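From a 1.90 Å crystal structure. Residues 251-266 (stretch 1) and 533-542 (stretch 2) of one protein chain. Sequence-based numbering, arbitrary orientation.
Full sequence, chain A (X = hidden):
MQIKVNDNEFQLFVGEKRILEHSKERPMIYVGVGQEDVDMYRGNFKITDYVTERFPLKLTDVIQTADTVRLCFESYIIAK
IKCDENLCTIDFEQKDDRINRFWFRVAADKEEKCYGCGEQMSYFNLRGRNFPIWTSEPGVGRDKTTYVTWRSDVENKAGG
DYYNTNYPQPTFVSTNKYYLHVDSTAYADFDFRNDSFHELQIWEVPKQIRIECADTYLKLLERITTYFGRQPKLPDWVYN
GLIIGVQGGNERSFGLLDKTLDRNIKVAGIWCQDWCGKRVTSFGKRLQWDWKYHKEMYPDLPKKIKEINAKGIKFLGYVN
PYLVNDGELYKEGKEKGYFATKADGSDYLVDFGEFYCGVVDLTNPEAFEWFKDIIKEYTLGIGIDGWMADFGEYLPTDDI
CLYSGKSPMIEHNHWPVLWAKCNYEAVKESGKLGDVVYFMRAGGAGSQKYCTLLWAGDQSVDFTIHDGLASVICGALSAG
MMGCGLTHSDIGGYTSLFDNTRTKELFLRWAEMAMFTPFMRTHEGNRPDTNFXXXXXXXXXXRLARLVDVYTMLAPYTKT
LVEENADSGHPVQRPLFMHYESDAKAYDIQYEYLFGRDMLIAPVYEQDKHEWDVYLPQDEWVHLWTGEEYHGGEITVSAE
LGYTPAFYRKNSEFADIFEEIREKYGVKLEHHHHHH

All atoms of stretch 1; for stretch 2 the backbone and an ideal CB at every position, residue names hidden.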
# COMPACT_ATOMS: atom_id res chain seq x y z
N GLU A 251 0.16 38.02 29.15
CA GLU A 251 1.47 38.20 29.76
C GLU A 251 2.55 37.45 28.98
O GLU A 251 3.64 37.99 28.73
CB GLU A 251 1.44 37.74 31.22
CG GLU A 251 2.82 37.77 31.89
CD GLU A 251 2.81 37.15 33.28
OE1 GLU A 251 1.82 36.47 33.63
OE2 GLU A 251 3.79 37.34 34.03
N ARG A 252 2.29 36.20 28.59
CA ARG A 252 3.35 35.44 27.92
C ARG A 252 3.59 35.95 26.49
O ARG A 252 4.74 36.16 26.08
CB ARG A 252 3.02 33.94 27.90
CG ARG A 252 4.17 33.07 27.36
CD ARG A 252 3.83 31.57 27.37
NE ARG A 252 4.98 30.74 26.98
CZ ARG A 252 5.37 30.49 25.73
NH1 ARG A 252 4.71 31.00 24.68
NH2 ARG A 252 6.43 29.72 25.50
N SER A 253 2.52 36.13 25.72
CA SER A 253 2.67 36.51 24.32
C SER A 253 3.27 37.91 24.19
O SER A 253 4.27 38.10 23.49
CB SER A 253 1.31 36.44 23.60
OG SER A 253 0.92 35.10 23.41
N PHE A 254 2.68 38.90 24.85
CA PHE A 254 3.27 40.23 24.74
C PHE A 254 4.60 40.31 25.48
O PHE A 254 5.45 41.13 25.11
CB PHE A 254 2.27 41.29 25.22
CG PHE A 254 1.05 41.39 24.32
CD1 PHE A 254 1.16 41.83 23.01
CD2 PHE A 254 -0.20 41.02 24.78
CE1 PHE A 254 0.05 41.90 22.18
CE2 PHE A 254 -1.32 41.09 23.95
CZ PHE A 254 -1.18 41.53 22.65
N GLY A 255 4.81 39.45 26.48
CA GLY A 255 6.13 39.33 27.08
C GLY A 255 7.17 38.85 26.09
O GLY A 255 8.30 39.35 26.07
N LEU A 256 6.82 37.86 25.26
CA LEU A 256 7.76 37.36 24.26
C LEU A 256 8.01 38.39 23.16
O LEU A 256 9.12 38.46 22.60
CB LEU A 256 7.24 36.05 23.67
CG LEU A 256 7.48 34.84 24.59
CD1 LEU A 256 6.72 33.62 24.11
CD2 LEU A 256 8.95 34.55 24.68
N LEU A 257 7.00 39.19 22.83
CA LEU A 257 7.20 40.32 21.93
C LEU A 257 8.26 41.26 22.47
O LEU A 257 9.22 41.60 21.77
CB LEU A 257 5.87 41.06 21.74
CG LEU A 257 5.95 42.36 20.95
CD1 LEU A 257 6.57 42.10 19.58
CD2 LEU A 257 4.54 42.93 20.82
N ASP A 258 8.10 41.69 23.72
CA ASP A 258 9.09 42.55 24.36
C ASP A 258 10.48 41.92 24.33
O ASP A 258 11.47 42.60 24.02
CB ASP A 258 8.66 42.86 25.80
CG ASP A 258 7.36 43.65 25.86
OD1 ASP A 258 7.08 44.40 24.90
OD2 ASP A 258 6.62 43.52 26.86
N LYS A 259 10.58 40.63 24.66
CA LYS A 259 11.87 39.94 24.62
C LYS A 259 12.46 39.97 23.22
O LYS A 259 13.65 40.25 23.04
CB LYS A 259 11.70 38.48 25.10
CG LYS A 259 13.00 37.70 25.20
CD LYS A 259 12.73 36.25 25.62
CE LYS A 259 13.99 35.61 26.21
NZ LYS A 259 13.74 34.24 26.77
N THR A 260 11.64 39.68 22.22
CA THR A 260 12.12 39.70 20.84
C THR A 260 12.65 41.08 20.46
O THR A 260 13.78 41.22 19.95
CB THR A 260 10.99 39.27 19.91
OG1 THR A 260 10.57 37.95 20.30
CG2 THR A 260 11.47 39.26 18.46
N LEU A 261 11.87 42.12 20.75
CA LEU A 261 12.31 43.49 20.48
C LEU A 261 13.55 43.84 21.29
O LEU A 261 14.45 44.53 20.80
CB LEU A 261 11.17 44.47 20.77
CG LEU A 261 9.95 44.35 19.85
CD1 LEU A 261 8.75 45.08 20.47
CD2 LEU A 261 10.25 44.90 18.46
N ASP A 262 13.61 43.40 22.55
CA ASP A 262 14.79 43.70 23.37
C ASP A 262 16.05 43.11 22.77
O ASP A 262 17.14 43.67 22.95
CB ASP A 262 14.60 43.18 24.80
CG ASP A 262 15.84 43.38 25.66
OD1 ASP A 262 16.17 44.55 25.97
OD2 ASP A 262 16.50 42.37 26.00
N ARG A 263 15.93 42.00 22.04
CA ARG A 263 17.05 41.37 21.37
C ARG A 263 17.31 41.94 19.98
O ARG A 263 18.05 41.34 19.20
CB ARG A 263 16.82 39.85 21.29
CG ARG A 263 17.48 39.05 22.42
CD ARG A 263 17.10 39.55 23.80
NE ARG A 263 17.35 38.52 24.82
CZ ARG A 263 16.82 38.53 26.03
NH1 ARG A 263 15.99 39.51 26.40
NH2 ARG A 263 17.09 37.55 26.88
N ASN A 264 16.69 43.08 19.65
CA ASN A 264 16.95 43.80 18.39
C ASN A 264 16.52 43.01 17.16
O ASN A 264 17.07 43.19 16.07
CB ASN A 264 18.43 44.19 18.28
CG ASN A 264 18.89 45.01 19.46
OD1 ASN A 264 18.16 45.87 19.96
ND2 ASN A 264 20.10 44.73 19.93
N ILE A 265 15.54 42.13 17.31
CA ILE A 265 14.90 41.50 16.17
C ILE A 265 13.76 42.41 15.72
O ILE A 265 12.89 42.76 16.53
CB ILE A 265 14.38 40.10 16.52
CG1 ILE A 265 15.53 39.19 16.96
CG2 ILE A 265 13.63 39.50 15.34
CD1 ILE A 265 15.06 37.96 17.73
N LYS A 266 13.77 42.81 14.45
CA LYS A 266 12.69 43.63 13.92
C LYS A 266 11.41 42.82 13.79
O LYS A 266 11.42 41.71 13.22
CB LYS A 266 13.09 44.20 12.56
CG LYS A 266 14.14 45.29 12.63
CD LYS A 266 14.83 45.45 11.28
CE LYS A 266 15.60 46.75 11.22
NZ LYS A 266 16.10 47.03 9.84
N UNK A 533 12.41 26.58 20.51
CA UNK A 533 11.85 27.86 20.09
C UNK A 533 12.98 28.88 20.02
O UNK A 533 13.90 28.85 20.84
CB UNK A 533 10.75 28.32 21.04
N UNK A 534 12.91 29.79 19.03
CA UNK A 534 13.98 30.76 18.85
C UNK A 534 14.28 31.53 20.13
O UNK A 534 15.43 31.89 20.38
CB UNK A 534 13.62 31.74 17.73
N UNK A 535 13.25 31.81 20.94
CA UNK A 535 13.44 32.58 22.16
C UNK A 535 14.02 31.76 23.30
O UNK A 535 14.17 32.28 24.41
CB UNK A 535 12.11 33.19 22.60
N UNK A 536 14.36 30.49 23.06
CA UNK A 536 15.03 29.65 24.05
C UNK A 536 16.52 29.94 24.15
O UNK A 536 17.14 29.54 25.14
CB UNK A 536 14.82 28.17 23.71
N UNK A 537 17.11 30.59 23.15
CA UNK A 537 18.56 30.55 22.98
C UNK A 537 19.06 31.93 22.57
O UNK A 537 18.63 32.44 21.54
CB UNK A 537 18.96 29.50 21.94
N UNK A 538 19.98 32.52 23.36
CA UNK A 538 20.42 33.88 23.06
C UNK A 538 21.16 33.94 21.72
O UNK A 538 20.96 34.87 20.94
CB UNK A 538 21.32 34.40 24.18
N UNK A 539 22.02 32.95 21.44
CA UNK A 539 22.75 32.94 20.18
C UNK A 539 21.79 32.89 19.00
O UNK A 539 22.03 33.56 17.97
CB UNK A 539 23.71 31.75 20.13
N UNK A 540 20.70 32.14 19.13
CA UNK A 540 19.70 32.08 18.06
C UNK A 540 19.02 33.43 17.86
O UNK A 540 18.79 33.84 16.72
CB UNK A 540 18.65 31.01 18.37
N UNK A 541 18.70 34.13 18.95
CA UNK A 541 18.05 35.43 18.79
C UNK A 541 18.99 36.44 18.15
O UNK A 541 18.56 37.27 17.34
CB UNK A 541 17.56 35.95 20.14
N UNK A 542 20.29 36.37 18.47
CA UNK A 542 21.25 37.25 17.81
C UNK A 542 21.37 36.93 16.33
O UNK A 542 21.42 37.84 15.49
CB UNK A 542 22.62 37.14 18.48

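Position 533 enters in an extended conformation, phi/psi -121/144, and its ideal CB has nothing of stretch 1 within 5.5 Å. The contact sets no rule here, so many residues would do. The deposited one is Gln533, whose side chain makes its hydrogen bonds elsewhere in the structure.

At 534 the backbone turns helical (-53/-34) and CA-to-CB points sideways. A short side chain would reach nothing, but a long one could reach stretch 1, where the hydroxyl of Thr260 on the helix and the methyl end of Ile265 in the loop after it lie. An aromatic with a polar tip suits both; a long polar chain might reach the hydroxyl. The residue is Tyr534, chi1 p. Tyr534 OH donates to Thr260 OG1 at 2.6 Å, and Thr260 OG1 lies at the edge of the Tyr534 ring, near its plane. Thr260 OG1 in turn donates to Leu256 O (2.8 Å), so the chain of bonds ends on the helix backbone. Ile265 CD1 lies 4.4 Å from Tyr534 CE1.

Position 535 points toward stretch 1, its ideal CB 4.0 Å from Leu256 CD2 and 4.3 Å from Lys259 CD. Leucine or methionine could cover the methyl, and a flat ring could lie against it; the guanidinium of Arg252 farther along rewards an acceptor at the far end. Tyr535 combines these. Leu256 CD2 sits over one ring face, 3.8 Å from the centroid of the Tyr535 ring and 18° off the normal, a CH-pi contact, while Arg252 NH2 donates to Tyr535 OH (3.0 Å, 160°). The backbone contributes too, independent of side-chain identity: Lys259 NZ donates to Tyr535 O at 3.1 Å.

Positions 536 and 537 turn CA-to-CB away. Small polar residues suit a turn before a helix, and 537, just ahead of the first helical residue, favours a capping acceptor. Asp536 OD2 accepts from Gln533 N (3.0 Å); Asp537 OD2 accepts the capping bond from the amide N of residue 540 (2.9 Å).

Position 538 starts the helix with CB sideways and beyond 5.5 Å of stretch 1, yet the cationic ends of Lys259 and Arg263 call for an acid, and the gap for a long one. Glu538 bends back with chi1 and chi2 both m, and its carboxylate meets Arg263 in a two-pronged salt bridge: Arg263 NE to Glu538 OE1 at 2.9 Å, Arg263 NH2 to Glu538 OE2 at 2.6 Å.

Position 539 is out of reach and tolerant; it is Asp539. At 540 CB points sideways without a partner in stretch 1, and Thr540 OG1 instead donates to Asp537 OD2 (2.7 Å), reinforcing the cap.

Position 541 points toward stretch 1, its ideal CB 3.8 Å from Arg263 CG and 4.0 Å from Ile265 CD1. Aliphatic surroundings favour leucine, isoleucine or methionine. Met541 reaches farther along: Met541 SD lies 3.8 Å from Arg263 CG, Met541 CE 3.9 Å from Lys259 CE.

Position 542 points away and suits polar residues; Glu542 makes no contact with stretch 1.

Stretch 2 533-542: QYYDDEDTME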
# COMPACT_ATOMS: atom_id res chain seq x y z
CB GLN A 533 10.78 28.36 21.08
CG GLN A 533 9.77 27.31 21.48
CD GLN A 533 8.90 26.85 20.31
OE1 GLN A 533 8.86 27.50 19.26
NE2 GLN A 533 8.22 25.72 20.49
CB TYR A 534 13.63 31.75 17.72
CG TYR A 534 12.60 32.82 18.07
CD1 TYR A 534 12.99 34.01 18.68
CD2 TYR A 534 11.25 32.65 17.77
CE1 TYR A 534 12.05 34.99 19.01
CE2 TYR A 534 10.31 33.62 18.08
CZ TYR A 534 10.72 34.80 18.69
OH TYR A 534 9.81 35.77 19.01
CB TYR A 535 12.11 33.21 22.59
CG TYR A 535 10.91 32.29 22.62
CD1 TYR A 535 10.71 31.39 23.66
CD2 TYR A 535 9.94 32.35 21.62
CE1 TYR A 535 9.60 30.55 23.70
CE2 TYR A 535 8.83 31.51 21.64
CZ TYR A 535 8.66 30.63 22.68
OH TYR A 535 7.55 29.81 22.70
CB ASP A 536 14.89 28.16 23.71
CG ASP A 536 13.48 27.61 23.93
OD1 ASP A 536 12.63 28.28 24.57
OD2 ASP A 536 13.22 26.49 23.44
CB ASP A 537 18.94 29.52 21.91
CG ASP A 537 20.44 29.35 21.75
OD1 ASP A 537 21.07 28.82 22.70
OD2 ASP A 537 20.98 29.72 20.69
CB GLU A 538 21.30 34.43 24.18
CG GLU A 538 20.57 34.67 25.50
CD GLU A 538 19.41 35.65 25.37
OE1 GLU A 538 19.57 36.65 24.64
OE2 GLU A 538 18.35 35.42 26.00
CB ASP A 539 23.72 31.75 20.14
CG ASP A 539 24.50 31.66 18.83
OD1 ASP A 539 25.32 32.57 18.57
OD2 ASP A 539 24.30 30.69 18.06
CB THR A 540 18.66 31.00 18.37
OG1 THR A 540 19.32 29.73 18.52
CG2 THR A 540 17.65 30.88 17.23
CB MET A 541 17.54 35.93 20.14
CG MET A 541 16.32 35.16 20.59
SD MET A 541 15.53 35.79 22.06
CE MET A 541 16.58 35.05 23.29
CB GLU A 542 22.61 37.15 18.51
CG GLU A 542 22.58 37.61 19.96
CD GLU A 542 23.77 37.08 20.77
OE1 GLU A 542 24.79 36.69 20.14
OE2 GLU A 542 23.69 37.06 22.02
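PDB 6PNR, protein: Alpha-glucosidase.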